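Local coordinates for protein UDP-L-Rhamnose Synthase (Acanthamoeba polyphaga mimivirus, PDB 7JID) that probably makes UDP-L-rhamnose with NADP as redox cofactor, holding the nucleotide sugar and the dinucleotide together in a Rossmann-fold, short-chain dehydrogenase-like framework, at residues G16-K21 against Q197-M202; I203-N208 against F214-P219; L228-D233 against T279-V284; W6-N11 against K21-Q26. All blocks are in the same frame, centred on the assembly; numbering follows the deposited sequence. Where two conformers were deposited one is given.

Contact 1 of 4, residues G16-K21 against Q197-M202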
loop_
_atom_site.group_PDB
_atom_site.type_symbol
_atom_site.label_atom_id
_atom_site.label_comp_id
_atom_site.label_asym_id
_atom_site.label_seq_id
_atom_site.Cartn_x
_atom_site.Cartn_y
_atom_site.Cartn_z
ATOM N N GLY A 16 -16.531 -9.595 -12.553
ATOM C CA GLY A 16 -17.693 -8.804 -12.115
ATOM C C GLY A 16 -18.875 -8.963 -13.045
ATOM O O GLY A 16 -20.006 -9.045 -12.519
ATOM N N SER A 17 -18.647 -9.011 -14.349
ATOM C CA SER A 17 -19.695 -9.271 -15.369
ATOM C C SER A 17 -20.353 -10.622 -15.078
ATOM O O SER A 17 -21.580 -10.726 -15.135
ATOM C CB SER A 17 -19.153 -9.274 -16.783
ATOM O OG SER A 17 -18.771 -7.983 -17.202
ATOM N N MET A 18 -19.559 -11.645 -14.774
ATOM C CA MET A 18 -20.075 -13.023 -14.568
ATOM C C MET A 18 -20.945 -13.067 -13.325
ATOM O O MET A 18 -22.030 -13.670 -13.369
ATOM C CB MET A 18 -18.938 -14.028 -14.389
ATOM C CG MET A 18 -18.630 -14.750 -15.657
ATOM S SD MET A 18 -17.537 -16.106 -15.259
ATOM C CE MET A 18 -16.079 -15.164 -14.814
ATOM N N VAL A 19 -20.462 -12.463 -12.249
ATOM C CA VAL A 19 -21.214 -12.435 -10.976
ATOM C C VAL A 19 -22.509 -11.649 -11.203
ATOM O O VAL A 19 -23.548 -12.094 -10.729
ATOM C CB VAL A 19 -20.378 -11.833 -9.844
ATOM C CG1 VAL A 19 -21.173 -11.651 -8.566
ATOM C CG2 VAL A 19 -19.154 -12.681 -9.561
ATOM N N SER A 20 -22.402 -10.464 -11.800
ATOM C CA SER A 20 -23.561 -9.587 -12.117
ATOM C C SER A 20 -24.657 -10.428 -12.785
ATOM O O SER A 20 -25.826 -10.396 -12.287
ATOM C CB SER A 20 -23.127 -8.433 -12.988
ATOM O OG SER A 20 -24.205 -7.544 -13.225
ATOM N N LYS A 21 -24.289 -11.154 -13.844
ATOM C CA LYS A 21 -25.224 -11.996 -14.649
ATOM C C LYS A 21 -25.934 -13.013 -13.761
ATOM O O LYS A 21 -27.166 -13.174 -13.917
ATOM C CB LYS A 21 -24.498 -12.738 -15.768
ATOM C CG LYS A 21 -24.738 -12.152 -17.146
ATOM C CD LYS A 21 -23.475 -11.961 -17.956
ATOM C CE LYS A 21 -23.628 -10.913 -19.041
ATOM N NZ LYS A 21 -22.346 -10.223 -19.302
ATOM N N GLN A 197 -18.103 -23.103 -10.658
ATOM C CA GLN A 197 -18.464 -23.846 -9.442
ATOM C C GLN A 197 -18.509 -22.935 -8.221
ATOM O O GLN A 197 -19.354 -23.179 -7.312
ATOM C CB GLN A 197 -17.486 -25.015 -9.275
ATOM C CG GLN A 197 -17.710 -26.061 -10.343
ATOM C CD GLN A 197 -16.590 -27.064 -10.437
ATOM O OE1 GLN A 197 -15.789 -27.177 -9.511
ATOM N NE2 GLN A 197 -16.549 -27.779 -11.559
ATOM N N MET A 198 -17.644 -21.932 -8.141
ATOM C CA MET A 198 -17.438 -21.261 -6.842
ATOM C C MET A 198 -18.110 -19.876 -6.827
ATOM O O MET A 198 -18.285 -19.360 -5.743
ATOM C CB MET A 198 -15.951 -21.247 -6.490
ATOM C CG MET A 198 -15.401 -22.655 -6.427
ATOM S SD MET A 198 -13.775 -22.787 -5.622
ATOM C CE MET A 198 -14.261 -22.447 -3.929
ATOM N N ILE A 199 -18.525 -19.334 -7.981
ATOM C CA ILE A 199 -19.246 -18.027 -7.960
ATOM C C ILE A 199 -20.540 -18.210 -7.159
ATOM O O ILE A 199 -20.803 -17.401 -6.273
ATOM C CB ILE A 199 -19.427 -17.433 -9.365
ATOM C CG1 ILE A 199 -18.146 -16.735 -9.804
ATOM C CG2 ILE A 199 -20.605 -16.451 -9.371
ATOM C CD1 ILE A 199 -18.152 -16.263 -11.222
ATOM N N PRO A 200 -21.332 -19.282 -7.387
ATOM C CA PRO A 200 -22.535 -19.468 -6.578
ATOM C C PRO A 200 -22.278 -19.518 -5.078
ATOM O O PRO A 200 -23.092 -19.046 -4.313
ATOM C CB PRO A 200 -23.059 -20.818 -7.079
ATOM C CG PRO A 200 -22.605 -20.858 -8.522
ATOM C CD PRO A 200 -21.208 -20.269 -8.456
ATOM N N VAL A 201 -21.167 -20.132 -4.668
ATOM C CA VAL A 201 -20.779 -20.200 -3.249
ATOM C C VAL A 201 -20.496 -18.771 -2.768
ATOM O O VAL A 201 -20.936 -18.423 -1.657
ATOM C CB VAL A 201 -19.577 -21.135 -3.108
ATOM C CG1 VAL A 201 -18.964 -21.065 -1.754
ATOM C CG2 VAL A 201 -19.923 -22.584 -3.452
ATOM N N MET A 202 -19.763 -17.990 -3.564
ATOM C CA MET A 202 -19.366 -16.624 -3.154
ATOM C C MET A 202 -20.657 -15.814 -2.941
ATOM O O MET A 202 -20.757 -15.120 -1.927
ATOM C CB MET A 202 -18.482 -15.951 -4.202
ATOM C CG MET A 202 -18.398 -14.468 -3.980
ATOM S SD MET A 202 -17.233 -13.697 -5.053
ATOM C CE MET A 202 -18.075 -13.899 -6.595
#

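Contact 2 of 4, residues I203-N208 against F214-P219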
loop_
_atom_site.group_PDB
_atom_site.type_symbol
_atom_site.label_atom_id
_atom_site.label_comp_id
_atom_site.label_asym_id
_atom_site.label_seq_id
_atom_site.Cartn_x
_atom_site.Cartn_y
_atom_site.Cartn_z
ATOM N N ILE A 203 -21.589 -15.920 -3.882
ATOM C CA ILE A 203 -22.891 -15.194 -3.803
ATOM C C ILE A 203 -23.621 -15.651 -2.535
ATOM O O ILE A 203 -24.232 -14.802 -1.849
ATOM C CB ILE A 203 -23.734 -15.395 -5.073
ATOM C CG1 ILE A 203 -23.117 -14.630 -6.236
ATOM C CG2 ILE A 203 -25.177 -14.955 -4.825
ATOM C CD1 ILE A 203 -23.729 -14.854 -7.564
ATOM N N ASP A 204 -23.641 -16.968 -2.265
ATOM C CA ASP A 204 -24.320 -17.503 -1.059
ATOM C C ASP A 204 -23.719 -16.860 0.196
ATOM O O ASP A 204 -24.437 -16.451 1.103
ATOM C CB ASP A 204 -24.286 -19.035 -1.036
ATOM C CG ASP A 204 -25.203 -19.621 0.032
ATOM O OD1 ASP A 204 -26.455 -19.461 -0.164
ATOM O OD2 ASP A 204 -24.690 -20.126 1.075
ATOM N N MET A 205 -22.397 -16.884 0.326
ATOM C CA MET A 205 -21.669 -16.273 1.452
ATOM C C MET A 205 -22.029 -14.777 1.629
ATOM O O MET A 205 -22.287 -14.384 2.772
ATOM C CB MET A 205 -20.158 -16.449 1.237
ATOM C CG MET A 205 -19.739 -17.856 1.458
ATOM S SD MET A 205 -17.982 -18.056 1.011
ATOM C CE MET A 205 -17.294 -17.842 2.649
ATOM N N ALA A 206 -22.098 -13.997 0.549
ATOM C CA ALA A 206 -22.424 -12.547 0.549
ATOM C C ALA A 206 -23.915 -12.415 0.942
ATOM O O ALA A 206 -24.222 -11.651 1.872
ATOM C CB ALA A 206 -22.163 -11.930 -0.794
ATOM N N ARG A 207 -24.774 -13.265 0.392
ATOM C CA ARG A 207 -26.211 -13.262 0.807
ATOM C C ARG A 207 -26.301 -13.476 2.319
ATOM O O ARG A 207 -27.154 -12.800 3.018
ATOM C CB ARG A 207 -26.978 -14.314 0.010
ATOM C CG ARG A 207 -28.456 -14.350 0.369
ATOM C CD ARG A 207 -29.174 -15.257 -0.567
ATOM N NE ARG A 207 -29.466 -14.568 -1.811
ATOM C CZ ARG A 207 -28.976 -14.860 -2.988
ATOM N NH1 ARG A 207 -28.134 -15.862 -3.140
ATOM N NH2 ARG A 207 -29.372 -14.170 -4.037
ATOM N N ASN A 208 -25.484 -14.375 2.866
ATOM C CA ASN A 208 -25.530 -14.763 4.294
ATOM C C ASN A 208 -24.843 -13.740 5.202
ATOM O O ASN A 208 -24.827 -13.979 6.389
ATOM C CB ASN A 208 -24.951 -16.156 4.536
ATOM C CG ASN A 208 -25.810 -17.264 3.972
ATOM O OD1 ASN A 208 -26.983 -17.047 3.650
ATOM N ND2 ASN A 208 -25.218 -18.439 3.765
ATOM N N PHE A 214 -11.323 -16.128 3.634
ATOM C CA PHE A 214 -11.468 -17.542 3.196
ATOM C C PHE A 214 -10.536 -17.779 2.027
ATOM O O PHE A 214 -10.673 -17.113 0.975
ATOM C CB PHE A 214 -12.887 -17.883 2.787
ATOM C CG PHE A 214 -13.874 -17.942 3.928
ATOM C CD1 PHE A 214 -14.338 -19.171 4.388
ATOM C CD2 PHE A 214 -14.424 -16.780 4.440
ATOM C CE1 PHE A 214 -15.292 -19.212 5.404
ATOM C CE2 PHE A 214 -15.342 -16.828 5.488
ATOM C CZ PHE A 214 -15.806 -18.053 5.928
ATOM N N ASN A 215 -9.733 -18.818 2.126
ATOM C CA ASN A 215 -9.106 -19.449 0.943
ATOM C C ASN A 215 -10.249 -19.962 0.068
ATOM O O ASN A 215 -11.156 -20.622 0.567
ATOM C CB ASN A 215 -8.126 -20.535 1.394
ATOM C CG ASN A 215 -6.884 -19.981 2.027
ATOM O OD1 ASN A 215 -6.473 -18.848 1.775
ATOM N ND2 ASN A 215 -6.284 -20.767 2.930
ATOM N N PHE A 216 -10.226 -19.618 -1.204
ATOM C CA PHE A 216 -11.396 -19.724 -2.085
ATOM C C PHE A 216 -10.946 -20.370 -3.393
ATOM O O PHE A 216 -11.257 -19.889 -4.478
ATOM C CB PHE A 216 -12.069 -18.374 -2.245
ATOM C CG PHE A 216 -13.530 -18.552 -2.507
ATOM C CD1 PHE A 216 -14.379 -18.941 -1.489
ATOM C CD2 PHE A 216 -14.052 -18.219 -3.737
ATOM C CE1 PHE A 216 -15.745 -19.054 -1.752
ATOM C CE2 PHE A 216 -15.402 -18.368 -4.001
ATOM C CZ PHE A 216 -16.242 -18.749 -2.982
ATOM N N THR A 217 -10.279 -21.504 -3.234
ATOM C CA THR A 217 -9.908 -22.421 -4.328
ATOM C C THR A 217 -10.639 -23.758 -4.143
ATOM O O THR A 217 -11.012 -24.113 -3.004
ATOM C CB THR A 217 -8.392 -22.616 -4.358
ATOM O OG1 THR A 217 -8.014 -22.961 -3.028
ATOM C CG2 THR A 217 -7.648 -21.376 -4.819
ATOM N N ASN A 218 -10.807 -24.527 -5.215
ATOM C CA ASN A 218 -11.330 -25.911 -5.113
ATOM C C ASN A 218 -10.337 -26.705 -4.279
ATOM O O ASN A 218 -9.120 -26.447 -4.330
ATOM C CB ASN A 218 -11.494 -26.592 -6.464
ATOM C CG ASN A 218 -12.570 -26.021 -7.373
ATOM O OD1 ASN A 218 -12.458 -24.903 -7.880
ATOM N ND2 ASN A 218 -13.628 -26.807 -7.553
ATOM N N PRO A 219 -10.824 -27.617 -3.433
ATOM C CA PRO A 219 -9.901 -28.416 -2.630
ATOM C C PRO A 219 -8.842 -29.128 -3.486
ATOM O O PRO A 219 -9.177 -29.634 -4.579
ATOM C CB PRO A 219 -10.811 -29.382 -1.900
ATOM C CG PRO A 219 -12.061 -28.577 -1.718
ATOM C CD PRO A 219 -12.239 -27.798 -3.035
#

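Contact 3 of 4, residues L228-D233 against T279-V284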
loop_
_atom_site.group_PDB
_atom_site.type_symbol
_atom_site.label_atom_id
_atom_site.label_comp_id
_atom_site.label_asym_id
_atom_site.label_seq_id
_atom_site.Cartn_x
_atom_site.Cartn_y
_atom_site.Cartn_z
ATOM N N LEU A 228 -3.565 -30.082 -19.179
ATOM C CA LEU A 228 -3.348 -30.227 -20.638
ATOM C C LEU A 228 -3.566 -31.701 -20.985
ATOM O O LEU A 228 -4.056 -31.948 -22.054
ATOM C CB LEU A 228 -1.962 -29.723 -21.030
ATOM C CG LEU A 228 -1.844 -28.211 -20.896
ATOM C CD1 LEU A 228 -0.393 -27.779 -20.921
ATOM C CD2 LEU A 228 -2.672 -27.498 -21.960
ATOM N N SER A 229 -3.114 -32.614 -20.131
ATOM C CA SER A 229 -3.349 -34.080 -20.328
ATOM C C SER A 229 -4.864 -34.392 -20.408
ATOM O O SER A 229 -5.270 -35.212 -21.260
ATOM C CB SER A 229 -2.638 -34.890 -19.290
ATOM O OG SER A 229 -1.233 -34.792 -19.428
ATOM N N LEU A 230 -5.722 -33.784 -19.582
ATOM C CA LEU A 230 -7.186 -34.010 -19.722
ATOM C C LEU A 230 -7.705 -33.480 -21.049
ATOM O O LEU A 230 -8.545 -34.146 -21.665
ATOM C CB LEU A 230 -7.921 -33.345 -18.578
ATOM C CG LEU A 230 -7.807 -34.057 -17.242
ATOM C CD1 LEU A 230 -8.349 -33.168 -16.139
ATOM C CD2 LEU A 230 -8.547 -35.399 -17.285
ATOM N N ILE A 231 -7.244 -32.308 -21.473
ATOM C CA ILE A 231 -7.734 -31.740 -22.753
ATOM C C ILE A 231 -7.316 -32.700 -23.868
ATOM O O ILE A 231 -8.151 -33.013 -24.730
ATOM C CB ILE A 231 -7.171 -30.327 -22.941
ATOM C CG1 ILE A 231 -7.791 -29.377 -21.921
ATOM C CG2 ILE A 231 -7.352 -29.889 -24.376
ATOM C CD1 ILE A 231 -7.109 -28.022 -21.816
ATOM N N ARG A 232 -6.090 -33.198 -23.803
ATOM C CA ARG A 232 -5.573 -34.130 -24.825
ATOM C C ARG A 232 -6.417 -35.411 -24.820
ATOM O O ARG A 232 -6.905 -35.830 -25.900
ATOM C CB ARG A 232 -4.117 -34.483 -24.553
ATOM C CG ARG A 232 -3.494 -35.476 -25.529
ATOM C CD ARG A 232 -2.157 -35.975 -25.006
ATOM N NE ARG A 232 -2.372 -36.676 -23.755
ATOM C CZ ARG A 232 -1.517 -36.770 -22.754
ATOM N NH1 ARG A 232 -0.338 -36.168 -22.795
ATOM N NH2 ARG A 232 -1.884 -37.425 -21.666
ATOM N N ASP A 233 -6.588 -35.995 -23.641
ATOM C CA ASP A 233 -7.179 -37.348 -23.475
ATOM C C ASP A 233 -8.701 -37.327 -23.650
ATOM O O ASP A 233 -9.243 -38.395 -23.999
ATOM C CB ASP A 233 -6.775 -37.930 -22.129
ATOM C CG ASP A 233 -5.297 -38.237 -22.071
ATOM O OD1 ASP A 233 -4.681 -38.360 -23.137
ATOM O OD2 ASP A 233 -4.777 -38.401 -20.969
ATOM N N THR A 279 -11.563 -33.468 -10.071
ATOM C CA THR A 279 -12.982 -33.753 -10.414
ATOM C C THR A 279 -13.554 -32.525 -11.121
ATOM O O THR A 279 -14.152 -32.692 -12.208
ATOM C CB THR A 279 -13.811 -34.138 -9.195
ATOM O OG1 THR A 279 -13.228 -35.271 -8.539
ATOM C CG2 THR A 279 -15.244 -34.436 -9.567
ATOM N N GLY A 280 -13.320 -31.323 -10.581
ATOM C CA GLY A 280 -13.875 -30.103 -11.166
ATOM C C GLY A 280 -13.297 -29.820 -12.526
ATOM O O GLY A 280 -14.054 -29.441 -13.434
ATOM N N ILE A 281 -11.986 -29.975 -12.737
ATOM C CA ILE A 281 -11.333 -29.721 -14.054
ATOM C C ILE A 281 -11.844 -30.766 -15.045
ATOM O O ILE A 281 -12.081 -30.392 -16.211
ATOM C CB ILE A 281 -9.794 -29.793 -13.957
ATOM C CG1 ILE A 281 -9.228 -28.637 -13.138
ATOM C CG2 ILE A 281 -9.158 -29.833 -15.344
ATOM C CD1 ILE A 281 -9.408 -27.299 -13.761
ATOM N N ARG A 282 -11.920 -32.030 -14.651
ATOM C CA ARG A 282 -12.465 -33.068 -15.563
ATOM C C ARG A 282 -13.821 -32.592 -16.085
ATOM O O ARG A 282 -14.058 -32.674 -17.318
ATOM C CB ARG A 282 -12.649 -34.406 -14.848
ATOM C CG ARG A 282 -13.246 -35.485 -15.743
ATOM C CD ARG A 282 -13.150 -36.856 -15.113
ATOM N NE ARG A 282 -11.826 -37.109 -14.552
ATOM C CZ ARG A 282 -11.517 -37.128 -13.263
ATOM N NH1 ARG A 282 -10.276 -37.378 -12.901
ATOM N NH2 ARG A 282 -12.440 -36.925 -12.344
ATOM N N GLU A 283 -14.657 -32.105 -15.181
ATOM C CA GLU A 283 -16.017 -31.610 -15.532
ATOM C C GLU A 283 -15.852 -30.462 -16.521
ATOM O O GLU A 283 -16.473 -30.523 -17.621
ATOM C CB GLU A 283 -16.851 -31.290 -14.289
ATOM C CG GLU A 283 -18.197 -30.649 -14.634
ATOM C CD GLU A 283 -19.169 -30.414 -13.484
ATOM O OE1 GLU A 283 -18.992 -31.015 -12.407
ATOM O OE2 GLU A 283 -20.112 -29.609 -13.666
ATOM N N VAL A 284 -15.042 -29.447 -16.194
ATOM C CA VAL A 284 -14.835 -28.243 -17.051
ATOM C C VAL A 284 -14.375 -28.662 -18.436
ATOM O O VAL A 284 -14.951 -28.160 -19.434
ATOM C CB VAL A 284 -13.842 -27.261 -16.384
ATOM C CG1 VAL A 284 -13.272 -26.193 -17.317
ATOM C CG2 VAL A 284 -14.508 -26.607 -15.194
#

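Contact 4 of 4, residues W6-N11 against K21-Q26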
loop_
_atom_site.group_PDB
_atom_site.type_symbol
_atom_site.label_atom_id
_atom_site.label_comp_id
_atom_site.label_asym_id
_atom_site.label_seq_id
_atom_site.Cartn_x
_atom_site.Cartn_y
_atom_site.Cartn_z
ATOM N N TRP A 6 -27.664 -4.880 -4.885
ATOM C CA TRP A 6 -26.218 -5.220 -4.877
ATOM C C TRP A 6 -25.466 -4.178 -5.698
ATOM O O TRP A 6 -25.731 -4.071 -6.939
ATOM C CB TRP A 6 -25.990 -6.613 -5.449
ATOM C CG TRP A 6 -26.674 -7.747 -4.748
ATOM C CD1 TRP A 6 -28.019 -7.992 -4.714
ATOM C CD2 TRP A 6 -26.056 -8.842 -4.051
ATOM N NE1 TRP A 6 -28.285 -9.120 -3.992
ATOM C CE2 TRP A 6 -27.090 -9.701 -3.612
ATOM C CE3 TRP A 6 -24.731 -9.210 -3.772
ATOM C CZ2 TRP A 6 -26.846 -10.873 -2.894
ATOM C CZ3 TRP A 6 -24.498 -10.341 -3.023
ATOM C CH2 TRP A 6 -25.530 -11.192 -2.633
ATOM N N LEU A 7 -24.599 -3.414 -5.043
ATOM C CA LEU A 7 -23.745 -2.434 -5.737
ATOM C C LEU A 7 -22.419 -3.126 -6.089
ATOM O O LEU A 7 -21.760 -3.562 -5.147
ATOM C CB LEU A 7 -23.515 -1.230 -4.827
ATOM C CG LEU A 7 -22.584 -0.165 -5.394
ATOM C CD1 LEU A 7 -23.139 0.400 -6.691
ATOM C CD2 LEU A 7 -22.339 0.918 -4.389
ATOM N N ILE A 8 -22.103 -3.181 -7.368
ATOM C CA ILE A 8 -20.933 -3.960 -7.872
ATOM C C ILE A 8 -19.900 -2.989 -8.439
ATOM O O ILE A 8 -20.153 -2.367 -9.484
ATOM C CB ILE A 8 -21.363 -5.014 -8.911
ATOM C CG1 ILE A 8 -22.532 -5.897 -8.436
ATOM C CG2 ILE A 8 -20.149 -5.850 -9.335
ATOM C CD1 ILE A 8 -22.305 -6.578 -7.108
ATOM N N PHE A 9 -18.725 -3.003 -7.836
ATOM C CA PHE A 9 -17.509 -2.344 -8.357
ATOM C C PHE A 9 -16.754 -3.359 -9.215
ATOM O O PHE A 9 -16.635 -4.512 -8.777
ATOM C CB PHE A 9 -16.630 -1.884 -7.201
ATOM C CG PHE A 9 -17.165 -0.656 -6.513
ATOM C CD1 PHE A 9 -16.739 0.617 -6.860
ATOM C CD2 PHE A 9 -18.117 -0.785 -5.512
ATOM C CE1 PHE A 9 -17.277 1.733 -6.242
ATOM C CE2 PHE A 9 -18.644 0.332 -4.885
ATOM C CZ PHE A 9 -18.211 1.594 -5.244
ATOM N N GLY A 10 -16.343 -2.974 -10.416
ATOM C CA GLY A 10 -15.741 -3.907 -11.380
ATOM C C GLY A 10 -16.795 -4.681 -12.158
ATOM O O GLY A 10 -16.506 -5.776 -12.698
ATOM N N ASN A 11 -18.027 -4.160 -12.233
ATOM C CA ASN A 11 -19.110 -4.965 -12.853
ATOM C C ASN A 11 -18.926 -5.120 -14.372
ATOM O O ASN A 11 -19.604 -5.984 -14.923
ATOM C CB ASN A 11 -20.490 -4.425 -12.508
ATOM C CG ASN A 11 -20.820 -3.214 -13.329
ATOM O OD1 ASN A 11 -21.762 -3.239 -14.132
ATOM N ND2 ASN A 11 -20.049 -2.167 -13.112
ATOM N N LYS A 21 -24.289 -11.154 -13.844
ATOM C CA LYS A 21 -25.224 -11.996 -14.649
ATOM C C LYS A 21 -25.934 -13.013 -13.761
ATOM O O LYS A 21 -27.166 -13.174 -13.917
ATOM C CB LYS A 21 -24.498 -12.738 -15.768
ATOM C CG LYS A 21 -24.738 -12.152 -17.146
ATOM C CD LYS A 21 -23.475 -11.961 -17.956
ATOM C CE LYS A 21 -23.628 -10.913 -19.041
ATOM N NZ LYS A 21 -22.346 -10.223 -19.302
ATOM N N ILE A 22 -25.193 -13.688 -12.878
ATOM C CA ILE A 22 -25.761 -14.711 -11.965
ATOM C C ILE A 22 -26.681 -14.041 -10.942
ATOM O O ILE A 22 -27.713 -14.622 -10.644
ATOM C CB ILE A 22 -24.652 -15.541 -11.298
ATOM C CG1 ILE A 22 -23.948 -16.390 -12.358
ATOM C CG2 ILE A 22 -25.215 -16.377 -10.152
ATOM C CD1 ILE A 22 -22.571 -16.860 -11.977
ATOM N N LEU A 23 -26.320 -12.877 -10.387
ATOM C CA LEU A 23 -27.170 -12.178 -9.391
ATOM C C LEU A 23 -28.520 -11.847 -10.044
ATOM O O LEU A 23 -29.567 -11.972 -9.353
ATOM C CB LEU A 23 -26.440 -10.922 -8.899
ATOM C CG LEU A 23 -25.407 -11.145 -7.779
ATOM C CD1 LEU A 23 -24.635 -9.858 -7.521
ATOM C CD2 LEU A 23 -26.019 -11.624 -6.483
ATOM N N GLU A 24 -28.493 -11.492 -11.329
ATOM C CA GLU A 24 -29.675 -11.021 -12.093
ATOM C C GLU A 24 -30.562 -12.222 -12.441
ATOM O O GLU A 24 -31.791 -12.098 -12.280
ATOM C CB GLU A 24 -29.223 -10.205 -13.299
ATOM C CG GLU A 24 -28.858 -8.792 -12.888
ATOM C CD GLU A 24 -28.660 -7.809 -14.019
ATOM O OE1 GLU A 24 -28.152 -8.230 -15.078
ATOM O OE2 GLU A 24 -28.991 -6.622 -13.824
ATOM N N GLN A 25 -29.962 -13.359 -12.810
ATOM C CA GLN A 25 -30.710 -14.625 -13.061
ATOM C C GLN A 25 -31.376 -15.099 -11.754
ATOM O O GLN A 25 -32.467 -15.689 -11.824
ATOM C CB GLN A 25 -29.786 -15.668 -13.706
ATOM C CG GLN A 25 -29.419 -16.847 -12.813
ATOM C CD GLN A 25 -28.393 -17.767 -13.439
ATOM O OE1 GLN A 25 -27.866 -17.512 -14.523
ATOM N NE2 GLN A 25 -28.103 -18.862 -12.755
ATOM N N GLN A 26 -30.766 -14.834 -10.596
ATOM C CA GLN A 26 -31.298 -15.202 -9.262
ATOM C C GLN A 26 -32.402 -14.228 -8.812
ATOM O O GLN A 26 -32.912 -14.412 -7.697
ATOM C CB GLN A 26 -30.175 -15.237 -8.225
ATOM C CG GLN A 26 -29.198 -16.386 -8.415
ATOM C CD GLN A 26 -28.294 -16.547 -7.218
ATOM O OE1 GLN A 26 -28.366 -15.788 -6.264
ATOM N NE2 GLN A 26 -27.379 -17.493 -7.288
#

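Contact 1 of 4, residues G16-K21 against Q197-M202
Two helices packed on one side of the parallel Rossmann sheet meet where Met-18 and Val-19 of helix 14-25 face Ile-199 and Met-202 of helix 195-207. The axes of the two short segments pass 10.5 Å apart and cross at -64°, and the whole interface is apolar. CG2 of Val-19 is its hub. With CG1 anti to the backbone N (chi1 174°), CG2 stands beside that nitrogen and looks across the gap, lying 4.0 Å from CG2 of Ile-199. Met-202 crosses the valine at about a right angle; the bend at its chi3 turns the methyl CE onto Val-19 CG2 at 3.4 Å, tighter than usual for two carbons. CD1 of the same isoleucine lies against CB of Met-18 at 4.0 Å, again crosswise. In the conformer described, the side chain of Met-18 is about 7 Å from the bound NADP; it also touches Thr-167. Beneath the two helices Val-19 and Met-202 both rest on Met-56 of strand 54-57, so the pair is seated on the central sheet.

Contact 2 of 4, residues I203-N208 against F214-P219
Met-205 and Phe-214 approach from opposite directions in a Met-aromatic contact between helix 195-207 and the strand that follows it, 212-215, the edge strand of the Rossmann sheet within this chain. The helix sends out a nearly straight side chain, CG anti to the carbonyl carbon, that bends only at chi3 (95°). That bend sets CE squarely over the centre of the Phe-214 ring, 3.4 Å from the centroid and 3° off the ring normal, a CH-pi contact in which all six ring carbons are almost equally near. The sulfur SD stands behind the methyl on nearly the same normal, 5.0 Å from that centroid, and so lies above the face at a distance.

Phe-216, beyond the end of the strand, meets the same methionine differently: the two side chains slide past each other in opposite directions, and the sulfur approaches its ring obliquely. Leu-267 of helix 265-270 touches both Met-205 and Phe-216, and Leu-158 of strand 157-162 touches both Met-205 and Phe-214, so the methionine is buried in a hydrophobic layer beside the sheet. At the second ring the closest approach is Met-205 SD to Phe-216 CE1, 3.7 Å.

Contact 3 of 4, residues L228-D233 against T279-V284
Ile-281 and Leu-230 make the apolar contact between helices 277-287 and 224-234. Along 279-284, Thr-279 begins on the exposed side, its CB directed away from the partner helix and its OG1 hydrogen-bonded to Asp-276. Gly-280 is buried and its carbonyl accepts the N-H of Val-284 inside the helix. At Ile-281 the two branches part company: CG2, anti to the backbone N, meets CD1 of Leu-230 at 3.5 Å, while the CG1-CD1 arm is led away from helix 224-234. The leucine comes across the isoleucine obliquely, and its CD1 also lies 4.0 Å from the backbone N of Arg-282, so one methyl fits against both side chain and main chain. The side chain of Arg-282, at the exposed margin, stays farther off. Glu-283 OE2 is in a salt bridge with Lys-287 NZ.

On the facing helix Arg-232 grips its neighbour Asp-233 side-on: NE bonds to OD1 at 2.9 Å and NH2 to OD2 at 3.1 Å. OD1 is met from above the carboxylate plane, though both oxygens lie close to the guanidinium plane. Leu-230 also touches Leu-278, and Ile-231 touches Val-285, extending the apolar seam along helix 277-287. Both helices belong to the smaller C-terminal lobe that, as in extended short-chain dehydrogenases, probably helps form the nucleotide-sugar site; the Ile-281 side chain is about 12 Å from the bound UDP-sugar.

Contact 4 of 4, residues W6-N11 against K21-Q26
With CG anti to the carbonyl carbon in both Trp-6 (chi1 -59°) and Leu-23 (chi1 -83°), the indole leans out from its strand and the leucine reaches over it from the helix. The two side chains cross at about a right angle. CD2 of Leu-23 sits over the six-membered ring, 3.5 Å from its centroid and 8° off the normal, a CH-pi contact; the other branch, CD1, lies 3.8 Å from Trp-6 CE3 on the same ring system. The segments belong to the beta-alpha-beta unit formed by strand 5-9, helix 14-25 and strand 29-32, at the start of the Rossmann fold, and Gly-10 just past the strand touches the bound NADP. Ile-8, two residues along the strand, meets the leucine tip to tip, CD1 to CD1 at 4.0 Å. The indole NE1 is hydrogen-bonded to Glu-28 OE1, which together with the leucine over the face probably helps hold the ring's rotation. Val-30 of strand 29-32 touches both Ile-8 and Leu-23, while Ala-206 of helix 195-207 packs against Trp-6.

Overall arrangement
From the N terminus, contact 4 closes first, a short loop of nine residues joining strand 5-9 to helix 14-25. Contact 1 starts on that same helix, shares Lys-21 with contact 4 and crosses it along the chain, then spans 175 residues to reach helix 195-207. Contact 2 follows in series, tying the later part of this helix to strand 212-215 across a five-residue gap. Contacts 1, 2 and 4 thus bind helices 14-25 and 195-207 to each other and to the central sheet; Arg-207 also reaches Gln-26. Contact 3 closes last, over 45 residues, joining helices 224-234 and 277-287 about 29 Å from contact 4, centre to centre.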